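Local structure of IG hypothetical 16092 (Bacillus cereus ATCC 14579, 1YQH) at the interface of chains A and B and the interface of chains A and C. The protein is of unknown function but belongs to the UPF0045 (DUF77) family and may bind thiamine or a related compound. Numbering follows the deposited sequence. Chains: chain A/B/C, IG hypothetical 16092.

Contact 1: the interface of chains A and B. Residues chain A 65, 69, 74-77; chain B 82-86.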
loop_
_atom_site.group_PDB
_atom_site.type_symbol
_atom_site.label_atom_id
_atom_site.label_comp_id
_atom_site.label_asym_id
_atom_site.label_seq_id
_atom_site.Cartn_x
_atom_site.Cartn_y
_atom_site.Cartn_z
ATOM N N GLN A 65 12.364 8.872 4.803
ATOM C CA GLN A 65 11.275 9.789 5.148
ATOM C C GLN A 65 11.788 11.002 5.947
ATOM O O GLN A 65 11.324 12.118 5.740
ATOM C CB GLN A 65 10.080 9.070 5.796
ATOM C CG GLN A 65 10.233 8.708 7.219
ATOM C CD GLN A 65 8.974 8.074 7.847
ATOM O OE1 GLN A 65 7.910 7.922 7.223
ATOM N NE2 GLN A 65 9.110 7.702 9.095
ATOM N N VAL A 69 11.708 15.441 5.245
ATOM C CA VAL A 69 11.478 16.505 6.229
ATOM C C VAL A 69 12.671 17.461 6.297
ATOM O O VAL A 69 12.501 18.695 6.302
ATOM C CB VAL A 69 11.150 15.902 7.617
ATOM C CG1 VAL A 69 11.055 16.992 8.700
ATOM C CG2 VAL A 69 9.836 15.098 7.524
ATOM N N GLU A 74 6.845 19.291 5.333
ATOM C CA GLU A 74 6.166 19.428 6.611
ATOM C C GLU A 74 5.613 18.076 7.073
ATOM O O GLU A 74 5.520 17.810 8.276
ATOM C CB GLU A 74 5.065 20.489 6.507
ATOM C CG GLU A 74 5.596 21.949 6.594
ATOM C CD GLU A 74 6.362 22.444 5.343
ATOM O OE1 GLU A 74 7.404 23.130 5.502
ATOM O OE2 GLU A 74 5.923 22.174 4.208
ATOM N N GLU A 75 5.263 17.218 6.117
ATOM C CA GLU A 75 4.795 15.872 6.443
ATOM C C GLU A 75 5.048 14.929 5.285
ATOM O O GLU A 75 5.293 15.365 4.159
ATOM C CB GLU A 75 3.312 15.865 6.849
ATOM C CG GLU A 75 2.350 16.321 5.743
ATOM C CD GLU A 75 0.883 16.369 6.189
ATOM O OE1 GLU A 75 0.603 16.371 7.409
ATOM O OE2 GLU A 75 0.002 16.427 5.299
ATOM N N VAL A 76 4.981 13.632 5.564
ATOM C CA VAL A 76 5.254 12.636 4.543
ATOM C C VAL A 76 4.296 11.487 4.750
ATOM O O VAL A 76 4.067 11.077 5.886
ATOM C CB VAL A 76 6.700 12.060 4.674
ATOM C CG1 VAL A 76 6.990 11.074 3.542
ATOM C CG2 VAL A 76 7.751 13.168 4.723
ATOM N N ILE A 77 3.745 10.969 3.653
ATOM C CA ILE A 77 3.005 9.713 3.709
ATOM C C ILE A 77 3.927 8.646 3.129
ATOM O O ILE A 77 4.339 8.729 1.954
ATOM C CB ILE A 77 1.686 9.770 2.907
ATOM C CG1 ILE A 77 0.799 10.942 3.350
ATOM C CG2 ILE A 77 0.934 8.416 2.978
ATOM C CD1 ILE A 77 0.331 10.895 4.830
ATOM N N ILE B 82 2.479 5.069 6.719
ATOM C CA ILE B 82 2.836 5.922 7.850
ATOM C C ILE B 82 2.519 7.366 7.507
ATOM O O ILE B 82 2.907 7.843 6.439
ATOM C CB ILE B 82 4.348 5.836 8.221
ATOM C CG1 ILE B 82 4.792 4.380 8.396
ATOM C CG2 ILE B 82 4.665 6.659 9.491
ATOM C CD1 ILE B 82 6.308 4.201 8.520
ATOM N N HIS B 83 1.842 8.062 8.431
ATOM C CA HIS B 83 1.704 9.515 8.345
ATOM C C HIS B 83 2.705 10.113 9.318
ATOM O O HIS B 83 2.556 10.007 10.539
ATOM C CB HIS B 83 0.275 9.975 8.701
ATOM C CG HIS B 83 -0.002 11.397 8.313
ATOM N ND1 HIS B 83 -1.262 11.850 7.993
ATOM C CD2 HIS B 83 0.826 12.461 8.190
ATOM C CE1 HIS B 83 -1.203 13.140 7.702
ATOM N NE2 HIS B 83 0.054 13.534 7.807
ATOM N N TYR B 84 3.749 10.719 8.755
ATOM C CA TYR B 84 4.892 11.190 9.513
ATOM C C TYR B 84 4.897 12.719 9.491
ATOM O O TYR B 84 4.996 13.331 8.429
ATOM C CB TYR B 84 6.162 10.618 8.864
ATOM C CG TYR B 84 7.447 10.904 9.591
ATOM C CD1 TYR B 84 7.659 10.425 10.890
ATOM C CD2 TYR B 84 8.468 11.628 8.973
ATOM C CE1 TYR B 84 8.850 10.682 11.560
ATOM C CE2 TYR B 84 9.671 11.889 9.644
ATOM C CZ TYR B 84 9.846 11.405 10.932
ATOM O OH TYR B 84 11.031 11.647 11.604
ATOM N N ARG B 85 4.768 13.329 10.667
ATOM C CA ARG B 85 4.784 14.785 10.809
ATOM C C ARG B 85 5.501 15.075 12.124
ATOM O O ARG B 85 4.850 15.400 13.121
ATOM C CB ARG B 85 3.362 15.344 10.831
ATOM C CG ARG B 85 3.272 16.873 10.830
ATOM C CD ARG B 85 1.878 17.308 11.249
ATOM N NE ARG B 85 0.875 17.007 10.226
ATOM C CZ ARG B 85 -0.408 16.736 10.476
ATOM N NH1 ARG B 85 -0.866 16.707 11.726
ATOM N NH2 ARG B 85 -1.240 16.511 9.470
ATOM N N PRO B 86 6.834 14.906 12.132
ATOM C CA PRO B 86 7.612 14.923 13.381
ATOM C C PRO B 86 7.587 16.249 14.139
ATOM O O PRO B 86 7.862 16.262 15.346
ATOM C CB PRO B 86 9.030 14.560 12.915
ATOM C CG PRO B 86 9.075 14.989 11.472
ATOM C CD PRO B 86 7.699 14.659 10.959
#
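Strand 75-84 of chain A runs antiparallel to the same strand of chain B, joining the two chains edge to edge across a two-fold axis. A:Val76 and B:Tyr84 form a reciprocal backbone pair: A:Val76 N donates to B:Tyr84 O at 2.9 Å, and B:Tyr84 N returns a nearly straight bond to A:Val76 O, 170° at the hydrogen.

On one side of this ladder lies A:Glu75. Its CB meets B:Tyr84 O and, a little farther off, B:Arg85 CB. CG takes the crowded position between backbone N and carbonyl carbon, from where the extended chain carries CG and then CD toward B:His83 NE2, with A:Glu75 CD 3.4 Å from that nitrogen. OE1 accepts from B:His83 NE2 and from B:Arg85 NE and NH2. The arginine grips side-on: NE arrives nearly along the C-O axis, and NH2 forms a salt bridge of 2.8 Å to the syn lone pair of A:Glu75 OE1, carboxylate and guanidinium nearly coplanar. B:His83 NE2 meets A:Glu75 OE1 at 2.9 Å from above the carboxylate plane, while OE1 stays in the imidazole plane. OE2 merely lies near B:His83 NE2. This concentration of donors would favour an ionised carboxylate. A:Ile77 CD1 packs over one face of the B:His83 imidazole, 3.6 Å from its centroid.

On the other side, B:Tyr84, with CG anti to the backbone N (chi1 -175°), extends toward helix 54-70 of chain A. The A:Gln65 amide stacks on the phenol ring, planes 7° apart, with A:Gln65 NE2 3.5 Å above the B:Tyr84 plane toward the rim; B:Pro86 CD lies over the opposite face. A:Val69 CG2 touches B:Tyr84 CE2, and A:Val69 CG1 meets B:Pro86 CG tip to tip at 4.0 Å.

Contact 2: the interface of chains A and C. Residues chain A 9-11, 49, 81-83, 92, 95-96; chain C 24, 44-46.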
loop_
_atom_site.group_PDB
_atom_site.type_symbol
_atom_site.label_atom_id
_atom_site.label_comp_id
_atom_site.label_asym_id
_atom_site.label_seq_id
_atom_site.Cartn_x
_atom_site.Cartn_y
_atom_site.Cartn_z
ATOM N N THR A 9 12.743 -8.841 0.776
ATOM C CA THR A 9 12.579 -7.899 -0.309
ATOM C C THR A 9 11.452 -6.944 0.138
ATOM O O THR A 9 10.506 -7.362 0.809
ATOM C CB THR A 9 12.263 -8.653 -1.627
ATOM O OG1 THR A 9 13.376 -9.521 -1.945
ATOM C CG2 THR A 9 12.052 -7.690 -2.780
HETATM N N MSE A 10 11.585 -5.670 -0.205
HETATM C CA MSE A 10 10.680 -4.634 0.270
HETATM C C MSE A 10 10.526 -3.604 -0.848
HETATM O O MSE A 10 11.427 -3.453 -1.678
HETATM C CB MSE A 10 11.320 -3.979 1.496
HETATM C CG MSE A 10 10.488 -2.951 2.213
HETATM SE SE MSE A 10 11.541 -2.191 3.651
HETATM C CE MSE A 10 11.756 -3.783 4.798
ATOM N N SER A 11 9.376 -2.935 -0.908
ATOM C CA SER A 11 9.293 -1.706 -1.668
ATOM C C SER A 11 8.770 -0.600 -0.784
ATOM O O SER A 11 8.111 -0.863 0.236
ATOM C CB SER A 11 8.425 -1.864 -2.926
ATOM O OG SER A 11 7.068 -2.082 -2.593
ATOM N N THR A 49 12.323 -0.544 -4.864
ATOM C CA THR A 49 12.504 -1.895 -4.336
ATOM C C THR A 49 13.864 -1.975 -3.647
ATOM O O THR A 49 14.839 -1.443 -4.182
ATOM C CB THR A 49 12.463 -2.934 -5.475
ATOM O OG1 THR A 49 11.240 -2.778 -6.204
ATOM C CG2 THR A 49 12.541 -4.365 -4.901
ATOM N N LYS A 81 5.914 -2.124 1.531
ATOM C CA LYS A 81 5.441 -3.492 1.391
ATOM C C LYS A 81 6.630 -4.422 1.622
ATOM O O LYS A 81 7.705 -4.213 1.046
ATOM C CB LYS A 81 4.857 -3.727 0.005
ATOM C CG LYS A 81 3.900 -4.911 -0.052
ATOM C CD LYS A 81 3.140 -4.954 -1.374
ATOM C CE LYS A 81 1.928 -4.006 -1.412
ATOM N NZ LYS A 81 0.756 -4.473 -0.598
ATOM N N ILE A 82 6.439 -5.426 2.467
ATOM C CA ILE A 82 7.525 -6.337 2.822
ATOM C C ILE A 82 7.136 -7.752 2.438
ATOM O O ILE A 82 6.039 -8.200 2.776
ATOM C CB ILE A 82 7.853 -6.324 4.346
ATOM C CG1 ILE A 82 8.071 -4.894 4.853
ATOM C CG2 ILE A 82 9.080 -7.209 4.666
ATOM C CD1 ILE A 82 8.155 -4.779 6.378
ATOM N N HIS A 83 8.052 -8.457 1.761
ATOM C CA HIS A 83 7.915 -9.899 1.562
ATOM C C HIS A 83 8.833 -10.574 2.566
ATOM O O HIS A 83 10.061 -10.511 2.457
ATOM C CB HIS A 83 8.295 -10.318 0.127
ATOM C CG HIS A 83 7.861 -11.711 -0.217
ATOM N ND1 HIS A 83 7.562 -12.102 -1.504
ATOM C CD2 HIS A 83 7.672 -12.801 0.563
ATOM C CE1 HIS A 83 7.220 -13.380 -1.504
ATOM N NE2 HIS A 83 7.271 -13.827 -0.262
ATOM N N ILE A 92 14.923 -10.363 -5.023
ATOM C CA ILE A 92 14.357 -9.710 -6.188
ATOM C C ILE A 92 14.364 -10.682 -7.376
ATOM O O ILE A 92 13.356 -10.860 -8.066
ATOM C CB ILE A 92 15.139 -8.433 -6.538
ATOM C CG1 ILE A 92 14.916 -7.374 -5.443
ATOM C CG2 ILE A 92 14.722 -7.911 -7.932
ATOM C CD1 ILE A 92 15.825 -6.118 -5.522
ATOM N N LYS A 95 11.673 -13.329 -7.861
ATOM C CA LYS A 95 10.345 -12.822 -8.196
ATOM C C LYS A 95 10.221 -12.267 -9.614
ATOM O O LYS A 95 9.136 -12.318 -10.192
ATOM C CB LYS A 95 9.882 -11.810 -7.145
ATOM C CG LYS A 95 9.890 -12.441 -5.740
ATOM C CD LYS A 95 9.162 -11.625 -4.708
ATOM C CE LYS A 95 7.667 -11.782 -4.828
ATOM N NZ LYS A 95 7.000 -10.712 -4.024
ATOM N N VAL A 96 11.320 -11.784 -10.193
ATOM C CA VAL A 96 11.237 -11.100 -11.495
ATOM C C VAL A 96 11.877 -11.827 -12.683
ATOM O O VAL A 96 11.686 -11.409 -13.816
ATOM C CB VAL A 96 11.816 -9.651 -11.445
ATOM C CG1 VAL A 96 11.154 -8.845 -10.347
ATOM C CG2 VAL A 96 13.338 -9.666 -11.283
ATOM N N TYR C 24 3.131 -18.597 -6.885
ATOM C CA TYR C 24 3.852 -18.102 -8.065
ATOM C C TYR C 24 3.167 -18.483 -9.376
ATOM O O TYR C 24 3.168 -17.697 -10.322
ATOM C CB TYR C 24 5.301 -18.603 -8.112
ATOM C CG TYR C 24 6.289 -17.927 -7.183
ATOM C CD1 TYR C 24 7.521 -18.528 -6.923
ATOM C CD2 TYR C 24 6.007 -16.698 -6.561
ATOM C CE1 TYR C 24 8.453 -17.943 -6.084
ATOM C CE2 TYR C 24 6.951 -16.095 -5.706
ATOM C CZ TYR C 24 8.170 -16.737 -5.478
ATOM O OH TYR C 24 9.121 -16.193 -4.649
ATOM N N GLY C 44 8.030 -5.686 -11.268
ATOM C CA GLY C 44 8.953 -5.509 -10.131
ATOM C C GLY C 44 8.764 -6.635 -9.130
ATOM O O GLY C 44 7.820 -7.427 -9.235
ATOM N N ALA C 45 9.674 -6.724 -8.159
ATOM C CA ALA C 45 9.600 -7.778 -7.152
ATOM C C ALA C 45 8.326 -7.726 -6.303
ATOM O O ALA C 45 7.817 -8.777 -5.909
ATOM C CB ALA C 45 10.845 -7.748 -6.238
HETATM N N MSE C 46 7.835 -6.521 -5.999
HETATM C CA MSE C 46 6.680 -6.364 -5.108
HETATM C C MSE C 46 5.416 -5.890 -5.811
HETATM O O MSE C 46 4.305 -6.073 -5.295
HETATM C CB MSE C 46 6.974 -5.378 -3.960
HETATM C CG MSE C 46 8.172 -5.717 -3.081
HETATM SE SE MSE C 46 8.034 -7.488 -2.279
HETATM C CE MSE C 46 6.390 -7.255 -1.194
HETATM O O HOH W 1 11.755 -4.834 -8.384
HETATM O O HOH W 2 8.865 -4.089 -6.516
#
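Strands 8-17, 48-52 and 75-84 and helix 92-96 of chain A receive the loop of chain C at C:Gly44 to C:Met46, with helix 23-37 of chain C alongside. Two-fold symmetry repeats the contact with the chains exchanged.

The selenomethionine C:Met46 is folded by turns at chi2 (-57°) and chi3 (-62°), which lay it against the strands. Its CB and CG pack on A:Ser11, C:Met46 SE lies 3.7 Å from A:His83 CB, and the terminal methyl C:Met46 CE reaches A:Lys81 CG at 3.6 Å. C:Ala45 directs its methyl between neighbouring elements: C:Ala45 CB is 3.7 Å from A:Thr9 CG2 and also touches A:Thr49 CG2 and A:Ile92 CA. A:Val96 CG1 packs against the loop backbone at C:Gly44 and C:Ala45.

Polar groups fix the same turn. The backbone N atoms of C:Ala45 and C:Met46 each bind a water, and both waters bond to A:Thr49 OG1, so one hydroxyl is linked to two successive amides. A:Lys95 has CG anti to its carbonyl carbon and bends at chi3, bringing its amine to the loop; C:Tyr24 OH lies beside its CG, the two side chains crossing at about a right angle. A:Lys95 NZ donates to C:Ala45 O at 2.8 Å, in the carbonyl plane, and to A:His83 ND1 at 2.9 Å, lying 11° out of the imidazole plane.

About 24 Å separates the C-alpha centres of contact 1 and contact 2, yet strand 75-84 of chain A takes part in both: it pairs with its copy in chain B at both its ends, and residues 81 to 83 also face chain C. Position 83 serves both interfaces. Since each copy repeats the same roles, a histidine there can direct NE2 to a glutamate across contact 1 and ND1 to the lysine that bonds the loop across contact 2. This shared ring could couple the two interfaces. Two different two-fold contacts on one chain fit the four-copy deposited assembly, although the coordinates alone do not establish the oligomer in solution.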